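Local coordinates for protein putative creatinine amidohydrolase (Bacteroides fragilis, PDB 3LUB) that binds two zinc ions and probably hydrolyses carbon-nitrogen bonds other than peptide bonds in linear amides, at residues D7-C12 with L46-A51; L26-T31 with Q96-D101; D101-L106 with R112-L117; F147-P152 with E238-L243; M172-P177 with R231-I236. One frame throughout, in Å; residues are numbered along the deposited sequence.

Contact 1. Residues D7-C12 with L46-A51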
# COMPACT_ATOMS: atom_id res chain seq x y z
N ASP F 7 -24.18 12.68 -21.34
CA ASP F 7 -24.27 11.36 -20.64
C ASP F 7 -23.28 10.37 -21.24
O ASP F 7 -23.51 9.84 -22.31
CB ASP F 7 -25.69 10.84 -20.73
CG ASP F 7 -25.93 9.55 -19.95
OD1 ASP F 7 -25.03 9.05 -19.23
OD2 ASP F 7 -27.06 9.05 -20.05
N LEU F 8 -22.14 10.18 -20.57
CA LEU F 8 -21.07 9.35 -21.11
C LEU F 8 -21.48 7.89 -21.29
O LEU F 8 -20.96 7.20 -22.17
CB LEU F 8 -19.78 9.45 -20.27
CG LEU F 8 -18.52 9.00 -21.02
CD1 LEU F 8 -17.98 10.07 -21.95
CD2 LEU F 8 -17.42 8.50 -20.09
N SER F 9 -22.42 7.42 -20.47
CA SER F 9 -22.95 6.07 -20.59
C SER F 9 -23.57 5.73 -21.97
O SER F 9 -23.65 4.56 -22.32
CB SER F 9 -23.97 5.81 -19.48
OG SER F 9 -23.31 5.89 -18.22
N VAL F 10 -24.01 6.72 -22.72
CA VAL F 10 -24.52 6.51 -24.06
C VAL F 10 -23.70 7.21 -25.16
O VAL F 10 -24.01 7.07 -26.33
CB VAL F 10 -26.02 6.91 -24.17
CG1 VAL F 10 -26.90 6.06 -23.23
CG2 VAL F 10 -26.21 8.39 -23.91
N SER F 11 -22.64 7.93 -24.78
CA SER F 11 -21.91 8.80 -25.71
C SER F 11 -20.76 8.10 -26.47
O SER F 11 -20.37 6.98 -26.17
CB SER F 11 -21.37 9.99 -24.95
OG SER F 11 -20.88 10.97 -25.85
N CYS F 12 -20.22 8.77 -27.48
CA CYS F 12 -19.09 8.23 -28.25
C CYS F 12 -18.14 9.35 -28.61
O CYS F 12 -18.49 10.51 -28.55
CB CYS F 12 -19.59 7.56 -29.52
SG CYS F 12 -20.52 8.71 -30.56
N LEU F 46 -30.04 6.93 -9.45
CA LEU F 46 -30.64 8.20 -9.07
C LEU F 46 -29.73 9.41 -9.28
O LEU F 46 -30.15 10.37 -9.94
CB LEU F 46 -31.17 8.15 -7.65
CG LEU F 46 -32.36 7.19 -7.50
CD1 LEU F 46 -33.09 7.40 -6.14
CD2 LEU F 46 -33.30 7.37 -8.70
N PRO F 47 -28.48 9.37 -8.75
CA PRO F 47 -27.59 10.52 -9.08
C PRO F 47 -27.22 10.68 -10.54
O PRO F 47 -27.00 11.78 -10.98
CB PRO F 47 -26.34 10.23 -8.24
CG PRO F 47 -26.42 8.81 -7.85
CD PRO F 47 -27.85 8.46 -7.79
N HIS F 48 -27.12 9.57 -11.28
CA HIS F 48 -26.86 9.67 -12.72
C HIS F 48 -28.00 10.45 -13.40
O HIS F 48 -27.77 11.41 -14.13
CB HIS F 48 -26.74 8.28 -13.36
CG HIS F 48 -26.60 8.34 -14.84
ND1 HIS F 48 -27.68 8.27 -15.70
CD2 HIS F 48 -25.52 8.54 -15.62
CE1 HIS F 48 -27.26 8.39 -16.94
NE2 HIS F 48 -25.96 8.57 -16.93
N ASP F 49 -29.23 10.01 -13.16
CA ASP F 49 -30.42 10.67 -13.78
C ASP F 49 -30.59 12.14 -13.36
O ASP F 49 -30.82 13.02 -14.21
CB ASP F 49 -31.67 9.84 -13.49
CG ASP F 49 -31.69 8.53 -14.26
OD1 ASP F 49 -30.69 8.23 -14.99
OD2 ASP F 49 -32.67 7.76 -14.11
N ILE F 50 -30.43 12.44 -12.07
CA ILE F 50 -30.42 13.84 -11.60
C ILE F 50 -29.33 14.67 -12.27
O ILE F 50 -29.58 15.78 -12.75
CB ILE F 50 -30.29 13.92 -10.06
CG1 ILE F 50 -31.55 13.34 -9.40
CG2 ILE F 50 -30.00 15.37 -9.61
CD1 ILE F 50 -31.39 13.00 -7.96
N ALA F 51 -28.11 14.15 -12.31
CA ALA F 51 -26.98 14.91 -12.85
C ALA F 51 -27.12 15.18 -14.34
O ALA F 51 -26.78 16.27 -14.81
CB ALA F 51 -25.64 14.19 -12.54
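A histidine-carboxylate hydrogen bond, H48 to D7, ties the N-terminal loop to helix 42-62 of this creatininase-family fold. NE2 of H48 gives its hydrogen to OD1 of D7 at 2.5 Å, a short bond with an N-H...O angle of 157°. The oxygen lies in the imidazole plane, at the ring edge, yet the ring nitrogen approaches it from above the carboxylate plane, the two planes being turned 51° apart. With CG of H48 anti to the backbone N (chi1 175°), the ring reaches out from the helix to the loop. Its rotation is fixed from the other end as well: ND1 of H48 donates to OD1 of D49 at 3.1 Å, almost straight. Imidazole held between two acidic groups would probably be favoured in its protonated form. S9 stands beside the pair and packs against L41 of the second subunit. The backbone N of S9 adds a weak hydrogen bond to OD1 of D7, 3.3 Å long.

Contact 2. Residues L26-T31 with Q96-D101. With EDO (1,2-ethanediol), chain B.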
# COMPACT_ATOMS: atom_id res chain seq x y z
N LEU F 26 -19.20 13.17 -11.49
CA LEU F 26 -19.02 11.76 -11.22
C LEU F 26 -20.12 11.26 -10.28
O LEU F 26 -20.08 11.53 -9.08
CB LEU F 26 -17.63 11.52 -10.62
CG LEU F 26 -17.17 10.09 -10.32
CD1 LEU F 26 -17.13 9.29 -11.62
CD2 LEU F 26 -15.80 10.12 -9.61
N PRO F 27 -21.12 10.54 -10.82
CA PRO F 27 -22.06 9.90 -9.93
C PRO F 27 -21.39 8.70 -9.22
O PRO F 27 -20.64 7.93 -9.83
CB PRO F 27 -23.23 9.48 -10.85
CG PRO F 27 -22.93 10.09 -12.19
CD PRO F 27 -21.44 10.27 -12.23
N TRP F 28 -21.61 8.59 -7.91
CA TRP F 28 -20.98 7.54 -7.14
C TRP F 28 -22.03 6.92 -6.26
O TRP F 28 -22.66 7.60 -5.39
CB TRP F 28 -19.82 8.11 -6.33
CG TRP F 28 -18.86 7.10 -5.88
CD1 TRP F 28 -19.16 5.93 -5.25
CD2 TRP F 28 -17.44 7.14 -6.01
NE1 TRP F 28 -18.01 5.24 -4.96
CE2 TRP F 28 -16.94 5.96 -5.40
CE3 TRP F 28 -16.54 8.07 -6.54
CZ2 TRP F 28 -15.57 5.67 -5.33
CZ3 TRP F 28 -15.20 7.79 -6.48
CH2 TRP F 28 -14.72 6.59 -5.88
N GLY F 29 -22.24 5.64 -6.51
CA GLY F 29 -23.28 4.87 -5.90
C GLY F 29 -22.82 3.74 -4.99
O GLY F 29 -21.91 3.90 -4.19
N ALA F 30 -23.52 2.63 -5.11
CA ALA F 30 -23.33 1.44 -4.29
C ALA F 30 -24.08 0.31 -4.99
O ALA F 30 -24.98 0.58 -5.79
CB ALA F 30 -23.89 1.64 -2.85
N THR F 31 -23.68 -0.92 -4.68
CA THR F 31 -24.37 -2.15 -5.06
C THR F 31 -24.91 -2.76 -3.73
O THR F 31 -24.18 -3.35 -2.92
CB THR F 31 -23.41 -3.07 -5.84
OG1 THR F 31 -22.82 -2.31 -6.93
CG2 THR F 31 -24.10 -4.36 -6.38
N GLN F 96 -10.48 5.32 -2.79
CA GLN F 96 -9.51 6.38 -3.00
C GLN F 96 -8.65 6.07 -4.22
O GLN F 96 -8.33 6.94 -4.99
CB GLN F 96 -8.66 6.57 -1.75
CG GLN F 96 -7.60 7.63 -1.87
CD GLN F 96 -6.82 7.84 -0.58
OE1 GLN F 96 -7.39 8.18 0.46
NE2 GLN F 96 -5.50 7.67 -0.66
N ALA F 97 -8.29 4.82 -4.41
CA ALA F 97 -7.53 4.42 -5.58
C ALA F 97 -8.32 4.70 -6.85
O ALA F 97 -7.76 5.15 -7.82
CB ALA F 97 -7.17 2.92 -5.51
N ILE F 98 -9.63 4.42 -6.82
CA ILE F 98 -10.52 4.70 -7.95
C ILE F 98 -10.50 6.19 -8.30
O ILE F 98 -10.25 6.55 -9.45
CB ILE F 98 -11.98 4.21 -7.68
CG1 ILE F 98 -12.04 2.66 -7.70
CG2 ILE F 98 -12.93 4.78 -8.74
CD1 ILE F 98 -13.30 2.06 -7.06
N LEU F 99 -10.76 7.04 -7.30
CA LEU F 99 -10.80 8.51 -7.51
C LEU F 99 -9.46 9.05 -7.96
O LEU F 99 -9.40 9.91 -8.83
CB LEU F 99 -11.24 9.24 -6.23
CG LEU F 99 -11.46 10.76 -6.28
CD1 LEU F 99 -12.49 11.14 -7.37
CD2 LEU F 99 -11.90 11.27 -4.95
N GLU F 100 -8.37 8.56 -7.38
CA GLU F 100 -7.02 8.88 -7.87
C GLU F 100 -6.88 8.61 -9.35
O GLU F 100 -6.36 9.44 -10.09
CB GLU F 100 -5.95 8.10 -7.09
CG GLU F 100 -5.80 8.65 -5.65
CD GLU F 100 -4.84 7.87 -4.76
OE1 GLU F 100 -4.48 6.75 -5.13
OE2 GLU F 100 -4.47 8.42 -3.68
N ASP F 101 -7.35 7.44 -9.80
CA ASP F 101 -7.18 7.07 -11.21
C ASP F 101 -8.06 7.93 -12.12
O ASP F 101 -7.63 8.32 -13.18
CB ASP F 101 -7.41 5.56 -11.45
CG ASP F 101 -6.28 4.70 -10.89
OD1 ASP F 101 -5.23 5.23 -10.48
OD2 ASP F 101 -6.44 3.48 -10.84
C1 EDO B . -19.96 -3.90 -8.52
O1 EDO B . -21.35 -3.71 -8.80
C2 EDO B . -19.30 -4.47 -9.78
O2 EDO B . -19.72 -5.83 -9.98
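W28, L99 and I98 carry most of this buried helix-on-sheet contact, in which helix 92-108 covers one face of the parallel sheet at strand 23-28. The short segments 26-28 and 96-101 run nearly antiparallel, at 168°, with their axes 12.3 Å apart, a gap filled by side chains. W28 gives the largest share: CG anti to the backbone N (chi1 -161°) sends the six-membered ring of the indole out to the helix. There its far corner, CH2, meets the branch methyl CG2 of I98 at 3.8 Å, the two side chains crossing at a slant. The same ring offers its edge to L99, whose CB lies near the indole plane, 4.2 Å from CZ3 of W28. The indole nitrogen points elsewhere and donates to the carbonyl of F74, which holds the ring in place, while F125 meets the ring at about 60°. The side chain of W28 is about 6 Å from that of the zinc ligand H120. Past the end of the strand, OG1 of T31 accepts a hydrogen bond of 2.8 Å from O1 of a 1,2-ethanediol, probably left from crystallisation. OG1 is also hydrogen-bonded to the carbonyl of P73, and the diol to that of P70 of the second subunit. Beside the indole, L26 adds to the apolar packing, its CD2 methyl resting 4.1 Å from CD1 of L99.

Contact 3. Residues D101-L106 with R112-L117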
# COMPACT_ATOMS: atom_id res chain seq x y z
N ASP F 101 -7.35 7.44 -9.80
CA ASP F 101 -7.18 7.07 -11.21
C ASP F 101 -8.06 7.93 -12.12
O ASP F 101 -7.63 8.32 -13.18
CB ASP F 101 -7.41 5.56 -11.45
CG ASP F 101 -6.28 4.70 -10.89
OD1 ASP F 101 -5.23 5.23 -10.48
OD2 ASP F 101 -6.44 3.48 -10.84
N ILE F 102 -9.27 8.27 -11.68
CA ILE F 102 -10.18 9.11 -12.44
C ILE F 102 -9.62 10.52 -12.58
O ILE F 102 -9.59 11.07 -13.68
CB ILE F 102 -11.61 9.16 -11.78
CG1 ILE F 102 -12.24 7.76 -11.84
CG2 ILE F 102 -12.51 10.27 -12.46
CD1 ILE F 102 -13.55 7.60 -11.08
N VAL F 103 -9.15 11.09 -11.48
CA VAL F 103 -8.60 12.45 -11.45
C VAL F 103 -7.30 12.58 -12.26
O VAL F 103 -7.12 13.53 -13.01
CB VAL F 103 -8.38 12.93 -10.00
CG1 VAL F 103 -7.55 14.23 -9.97
CG2 VAL F 103 -9.71 13.10 -9.29
N SER F 104 -6.40 11.61 -12.10
CA SER F 104 -5.20 11.55 -12.89
C SER F 104 -5.50 11.64 -14.38
O SER F 104 -4.86 12.43 -15.11
CB SER F 104 -4.43 10.25 -12.59
OG SER F 104 -3.25 10.18 -13.37
N SER F 105 -6.42 10.80 -14.84
CA SER F 105 -6.85 10.78 -16.25
C SER F 105 -7.49 12.09 -16.69
O SER F 105 -7.03 12.72 -17.64
CB SER F 105 -7.80 9.62 -16.51
OG SER F 105 -7.08 8.40 -16.51
N LEU F 106 -8.50 12.53 -15.96
CA LEU F 106 -9.15 13.82 -16.28
C LEU F 106 -8.16 15.01 -16.28
O LEU F 106 -8.26 15.92 -17.08
CB LEU F 106 -10.29 14.11 -15.31
CG LEU F 106 -11.49 13.16 -15.22
CD1 LEU F 106 -12.39 13.63 -14.13
CD2 LEU F 106 -12.25 13.05 -16.51
N ARG F 112 -10.28 20.45 -15.03
CA ARG F 112 -9.88 21.02 -13.76
C ARG F 112 -10.98 21.19 -12.76
O ARG F 112 -10.73 21.76 -11.74
CB ARG F 112 -9.26 22.40 -14.00
CG ARG F 112 -8.04 22.38 -14.90
CD ARG F 112 -6.89 21.61 -14.22
NE ARG F 112 -5.64 21.63 -14.99
CZ ARG F 112 -5.28 20.71 -15.87
NH1 ARG F 112 -6.06 19.68 -16.14
NH2 ARG F 112 -4.12 20.82 -16.49
N LYS F 113 -12.19 20.71 -13.03
CA LYS F 113 -13.31 20.86 -12.12
C LYS F 113 -14.17 19.60 -12.14
O LYS F 113 -14.61 19.15 -13.22
CB LYS F 113 -14.17 22.04 -12.55
CG LYS F 113 -13.42 23.33 -12.53
CD LYS F 113 -14.25 24.47 -13.03
CE LYS F 113 -13.54 25.80 -12.79
NZ LYS F 113 -14.16 26.85 -13.66
N LEU F 114 -14.41 19.04 -10.95
CA LEU F 114 -15.15 17.80 -10.82
C LEU F 114 -16.09 17.89 -9.65
O LEU F 114 -15.71 18.35 -8.58
CB LEU F 114 -14.16 16.62 -10.60
CG LEU F 114 -14.68 15.22 -10.27
CD1 LEU F 114 -15.43 14.55 -11.45
CD2 LEU F 114 -13.53 14.30 -9.79
N LEU F 115 -17.34 17.46 -9.85
CA LEU F 115 -18.27 17.25 -8.75
C LEU F 115 -18.54 15.77 -8.62
O LEU F 115 -18.94 15.14 -9.59
CB LEU F 115 -19.58 17.98 -8.97
CG LEU F 115 -20.63 17.71 -7.89
CD1 LEU F 115 -20.24 18.46 -6.63
CD2 LEU F 115 -22.03 18.03 -8.33
N ILE F 116 -18.34 15.25 -7.41
CA ILE F 116 -18.78 13.90 -7.06
C ILE F 116 -20.20 13.99 -6.52
O ILE F 116 -20.43 14.62 -5.50
CB ILE F 116 -17.86 13.22 -5.98
CG1 ILE F 116 -16.39 13.21 -6.45
CG2 ILE F 116 -18.35 11.81 -5.73
CD1 ILE F 116 -15.35 12.99 -5.34
N LEU F 117 -21.17 13.41 -7.25
CA LEU F 117 -22.56 13.40 -6.81
C LEU F 117 -22.90 12.00 -6.29
O LEU F 117 -23.12 11.06 -7.06
CB LEU F 117 -23.50 13.82 -7.95
CG LEU F 117 -24.99 14.02 -7.60
CD1 LEU F 117 -25.18 15.09 -6.51
CD2 LEU F 117 -25.80 14.37 -8.83
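L114 is the centre of the close-packed part, its two methyls divided between two residues of the helix. CD2 of L114 meets CG2 of V103 at 4.0 Å, while CD1 of L114 lies 4.2 Å from CD1 of L106, whose side chain crosses it at about a right angle. In L114, CG stands anti to the backbone N (chi1 173°), which carries the forked end off the strand and onto the helix. I24 and L26 of the neighbouring strand and I141 on the other flank close round this leucine, so the apolar part is fully buried. The R112 end is looser and partly exposed. There the long side chain starts away from the helix and folds back, bringing NH1 of R112 only to 4.5 Å from the carbonyl O of L106. That carbonyl lies near the guanidinium plane, at its edge, but the bond of NH1 goes to the next carbonyl, that of H107; NE has a long, weak ion pair with D138. A helix folding back through a tight turn onto the following parallel strand is the alpha-beta half of a beta-alpha-beta crossover, here in a three-layer alpha/beta sandwich.

Contact 4. Residues F147-P152 with E238-L243; sequences FEVVSP and EKLAGL
This is apolar packing of a loop on a helix: residues 147-152, just after the edge strand 140-145 of the alpha/beta fold, lie against the long C-terminal helix 226-249. V149 does most of the work, spreading its two methyls over neighbouring helix residues. CG1 of V149 rests on the start of the lysine chain, 3.7 Å from CB of K239, and lies 3.9 Å from CD further along it; the valine and the lysine chain run alongside one another, pointing opposite ways. CG2 of V149 faces inward and meets CD2 of L240 at 4.1 Å, where L240 also packs on I50 of helix 42-62. Polar and apolar parts mix on the outer side: the aliphatic tail of K239 passes over the carbonyl O of V149, which is 3.7 Å from its CD. V202 of the third subunit packs on both V149 and K239. Near its end the lysine chain bends (chi4 -43°), and CE of K239 lies 4.3 Å from CG2 of V150.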
# COMPACT_ATOMS: atom_id res chain seq x y z
N PHE F 147 -29.37 13.77 -2.23
CA PHE F 147 -30.54 13.84 -1.37
C PHE F 147 -30.37 14.82 -0.21
O PHE F 147 -31.23 14.91 0.64
CB PHE F 147 -30.90 12.45 -0.88
CG PHE F 147 -29.76 11.75 -0.22
CD1 PHE F 147 -29.44 12.00 1.11
CD2 PHE F 147 -28.99 10.84 -0.94
CE1 PHE F 147 -28.37 11.37 1.71
CE2 PHE F 147 -27.94 10.21 -0.34
CZ PHE F 147 -27.63 10.47 0.99
N GLU F 148 -29.27 15.56 -0.20
CA GLU F 148 -29.04 16.65 0.73
C GLU F 148 -29.06 18.02 0.07
O GLU F 148 -29.01 19.05 0.76
CB GLU F 148 -27.69 16.46 1.43
CG GLU F 148 -27.78 15.45 2.53
CD GLU F 148 -26.44 15.04 3.09
OE1 GLU F 148 -25.38 15.53 2.59
OE2 GLU F 148 -26.46 14.18 4.00
N VAL F 149 -29.19 18.07 -1.25
CA VAL F 149 -29.21 19.35 -1.95
C VAL F 149 -30.47 20.12 -1.54
O VAL F 149 -30.42 21.35 -1.32
CB VAL F 149 -29.06 19.13 -3.48
CG1 VAL F 149 -29.34 20.41 -4.29
CG2 VAL F 149 -27.63 18.55 -3.78
N VAL F 150 -31.59 19.39 -1.39
CA VAL F 150 -32.85 19.90 -0.84
C VAL F 150 -33.29 18.87 0.19
O VAL F 150 -33.24 17.68 -0.08
CB VAL F 150 -33.92 19.99 -1.94
CG1 VAL F 150 -35.25 20.46 -1.34
CG2 VAL F 150 -33.47 20.96 -3.03
N SER F 151 -33.74 19.33 1.36
CA SER F 151 -34.25 18.41 2.41
C SER F 151 -35.56 17.75 1.96
O SER F 151 -36.42 18.42 1.40
CB SER F 151 -34.52 19.18 3.73
OG SER F 151 -34.89 18.30 4.79
N PRO F 152 -35.71 16.45 2.23
CA PRO F 152 -36.93 15.73 1.85
C PRO F 152 -38.11 16.10 2.72
O PRO F 152 -39.28 15.93 2.32
CB PRO F 152 -36.56 14.25 2.07
CG PRO F 152 -35.44 14.26 3.08
CD PRO F 152 -34.73 15.59 2.91
N GLU F 238 -32.46 22.05 -10.25
CA GLU F 238 -32.23 23.48 -10.47
C GLU F 238 -31.05 24.02 -9.65
O GLU F 238 -30.21 24.81 -10.15
CB GLU F 238 -33.55 24.25 -10.16
CG GLU F 238 -33.56 25.69 -10.72
CD GLU F 238 -32.65 26.62 -9.93
OE1 GLU F 238 -32.63 26.50 -8.69
OE2 GLU F 238 -31.95 27.45 -10.56
N LYS F 239 -30.95 23.61 -8.38
CA LYS F 239 -29.78 23.97 -7.56
C LYS F 239 -28.47 23.40 -8.10
O LYS F 239 -27.45 24.07 -8.08
CB LYS F 239 -29.93 23.52 -6.12
CG LYS F 239 -30.67 24.49 -5.21
CD LYS F 239 -30.40 24.12 -3.73
CE LYS F 239 -31.43 24.75 -2.79
NZ LYS F 239 -31.73 26.18 -3.14
N LEU F 240 -28.48 22.15 -8.56
CA LEU F 240 -27.28 21.53 -9.11
C LEU F 240 -26.85 22.25 -10.40
O LEU F 240 -25.68 22.59 -10.57
CB LEU F 240 -27.47 20.01 -9.30
CG LEU F 240 -27.39 19.19 -8.01
CD1 LEU F 240 -27.91 17.75 -8.13
CD2 LEU F 240 -25.93 19.19 -7.40
N ALA F 241 -27.81 22.52 -11.27
CA ALA F 241 -27.55 23.30 -12.48
C ALA F 241 -26.85 24.63 -12.15
O ALA F 241 -25.88 25.01 -12.81
CB ALA F 241 -28.87 23.57 -13.23
N GLY F 242 -27.36 25.33 -11.15
CA GLY F 242 -26.73 26.54 -10.66
C GLY F 242 -25.28 26.38 -10.18
O GLY F 242 -24.41 27.23 -10.49
N LEU F 243 -25.02 25.32 -9.45
CA LEU F 243 -23.67 24.99 -9.02
C LEU F 243 -22.76 24.66 -10.18
O LEU F 243 -21.60 25.10 -10.22
CB LEU F 243 -23.69 23.80 -8.04
CG LEU F 243 -22.34 23.14 -7.69
CD1 LEU F 243 -21.58 23.99 -6.76
CD2 LEU F 243 -22.58 21.76 -7.05

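Contact 5. Residues M172-P177 with R231-I236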
# COMPACT_ATOMS: atom_id res chain seq x y z
N MSE F 172 -37.34 6.95 -7.72
CA MSE F 172 -37.19 5.81 -8.66
C MSE F 172 -38.48 5.66 -9.48
O MSE F 172 -38.41 5.41 -10.67
CB MSE F 172 -36.91 4.49 -7.93
CG MSE F 172 -36.58 3.33 -8.86
SE MSE F 172 -34.95 3.68 -9.99
CE MSE F 172 -33.50 3.64 -8.64
N MSE F 173 -39.64 5.79 -8.84
CA MSE F 173 -40.91 5.65 -9.55
C MSE F 173 -41.03 6.69 -10.64
O MSE F 173 -41.58 6.41 -11.71
CB MSE F 173 -42.10 5.73 -8.60
CG MSE F 173 -42.30 4.47 -7.77
SE MSE F 173 -43.59 4.75 -6.33
CE MSE F 173 -45.40 4.49 -7.32
N HIS F 174 -40.49 7.87 -10.38
CA HIS F 174 -40.47 8.95 -11.37
C HIS F 174 -39.55 8.66 -12.54
O HIS F 174 -39.96 8.64 -13.69
CB HIS F 174 -40.09 10.25 -10.69
CG HIS F 174 -39.77 11.36 -11.63
ND1 HIS F 174 -40.68 11.88 -12.52
CD2 HIS F 174 -38.65 12.11 -11.76
CE1 HIS F 174 -40.13 12.87 -13.19
NE2 HIS F 174 -38.89 13.03 -12.75
N TYR F 175 -38.29 8.38 -12.23
CA TYR F 175 -37.28 8.18 -13.26
C TYR F 175 -37.36 6.82 -13.93
O TYR F 175 -37.17 6.74 -15.12
CB TYR F 175 -35.87 8.36 -12.68
CG TYR F 175 -35.43 9.80 -12.54
CD1 TYR F 175 -35.39 10.66 -13.63
CD2 TYR F 175 -35.04 10.30 -11.31
CE1 TYR F 175 -34.98 11.98 -13.49
CE2 TYR F 175 -34.64 11.60 -11.16
CZ TYR F 175 -34.60 12.43 -12.26
OH TYR F 175 -34.18 13.71 -12.08
N HIS F 176 -37.58 5.74 -13.17
CA HIS F 176 -37.64 4.40 -13.75
C HIS F 176 -38.77 3.57 -13.17
O HIS F 176 -38.54 2.63 -12.44
CB HIS F 176 -36.31 3.66 -13.56
CG HIS F 176 -35.17 4.27 -14.33
ND1 HIS F 176 -34.95 4.00 -15.66
CD2 HIS F 176 -34.23 5.16 -13.96
CE1 HIS F 176 -33.90 4.68 -16.07
NE2 HIS F 176 -33.46 5.41 -15.06
N PRO F 177 -40.01 3.91 -13.52
CA PRO F 177 -41.15 3.17 -13.00
C PRO F 177 -41.15 1.64 -13.27
O PRO F 177 -41.74 0.88 -12.50
CB PRO F 177 -42.36 3.84 -13.69
CG PRO F 177 -41.80 4.68 -14.79
CD PRO F 177 -40.39 5.03 -14.40
N ARG F 231 -41.69 16.09 -8.05
CA ARG F 231 -41.68 17.40 -7.41
C ARG F 231 -40.43 17.70 -6.57
O ARG F 231 -39.93 18.83 -6.57
CB ARG F 231 -42.95 17.58 -6.58
CG ARG F 231 -44.15 17.52 -7.48
CD ARG F 231 -45.39 17.97 -6.82
NE ARG F 231 -46.46 18.02 -7.80
CZ ARG F 231 -47.74 18.28 -7.53
NH1 ARG F 231 -48.13 18.55 -6.27
NH2 ARG F 231 -48.62 18.28 -8.52
N TYR F 232 -39.98 16.70 -5.84
CA TYR F 232 -38.75 16.78 -5.08
C TYR F 232 -37.53 17.00 -5.96
O TYR F 232 -36.65 17.77 -5.58
CB TYR F 232 -38.57 15.51 -4.25
CG TYR F 232 -37.39 15.45 -3.30
CD1 TYR F 232 -37.06 16.52 -2.45
CD2 TYR F 232 -36.63 14.29 -3.20
CE1 TYR F 232 -36.00 16.44 -1.57
CE2 TYR F 232 -35.59 14.20 -2.31
CZ TYR F 232 -35.26 15.27 -1.51
OH TYR F 232 -34.20 15.15 -0.67
N VAL F 233 -37.43 16.33 -7.11
CA VAL F 233 -36.19 16.46 -7.91
C VAL F 233 -36.12 17.77 -8.62
O VAL F 233 -35.01 18.24 -8.89
CB VAL F 233 -35.91 15.25 -8.88
CG1 VAL F 233 -35.84 13.92 -8.10
CG2 VAL F 233 -36.88 15.18 -10.06
N LYS F 234 -37.26 18.40 -8.91
CA LYS F 234 -37.24 19.70 -9.58
C LYS F 234 -36.29 20.72 -8.93
O LYS F 234 -35.38 21.22 -9.60
CB LYS F 234 -38.65 20.30 -9.77
CG LYS F 234 -38.71 21.31 -10.92
CD LYS F 234 -40.00 22.17 -10.89
CE LYS F 234 -39.97 23.24 -12.00
NZ LYS F 234 -41.25 24.01 -12.07
N PRO F 235 -36.48 21.02 -7.63
CA PRO F 235 -35.52 21.94 -6.99
C PRO F 235 -34.06 21.44 -6.89
O PRO F 235 -33.11 22.25 -6.96
CB PRO F 235 -36.13 22.14 -5.59
CG PRO F 235 -36.96 20.92 -5.36
CD PRO F 235 -37.53 20.60 -6.68
N ILE F 236 -33.88 20.12 -6.70
CA ILE F 236 -32.54 19.49 -6.63
C ILE F 236 -31.82 19.79 -7.95
O ILE F 236 -30.69 20.32 -7.99
CB ILE F 236 -32.64 17.94 -6.32
CG1 ILE F 236 -33.26 17.68 -4.94
CG2 ILE F 236 -31.28 17.23 -6.41
CD1 ILE F 236 -33.65 16.20 -4.66
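Two helices of the creatininase-family fold, 166-175 and 226-249, meet here through V233, which sits against two aromatic side chains. The van der Waals contacts come first. CG1 of V233 lies 4.0 Å from CE2 of Y175, approaching the phenol ring obliquely, while CG2 of V233 is 3.9 Å from CD2 of H174, likewise oblique to the imidazole. The valine's first torsion (chi1 -57°) turns CG2 toward both H174 and Y175. Of the aromatic pair itself, H174 covers a face of Y175: its CD2 stands over the centre of the phenol ring, 3.8 Å above the plane. The polar contacts lie mainly outside the two segments. Y175 OH is hydrogen-bonded to E53 of helix 42-62, which fixes the far end of the ring, and beyond the helix end H176 has a hydrogen bond from ND1 to E178 and a weak one from NE2 to D49. The site is partly buried and untouched by other subunits, with the side chain of V233 about 10 Å from that of the zinc ligand E168. At the phenol oxygen, CG2 of V233 packs 3.7 Å from OH of Y175.

How the contacts relate
Contacts 2 and 3 are the buried ones: both seat helix 92-108, with D101 in common, on adjacent strands of one parallel sheet, using aliphatic side chains and an indole. Contacts 1, 4 and 5 are partly buried and lie on the other face, where contact 5 joins two helices and contacts 1 and 4 each join a loop to a helix. Contacts 4 and 5 share helix 226-249, and OH of Y232 in contact 5 bonds to the carbonyl of V150 in contact 4. Contact 1 alone relies on a hydrogen bond between its segments; its helix also touches contacts 4 and 5. L115 and L117 of contact 3 meet L243 and L240 of contact 4, joining sheet to helix.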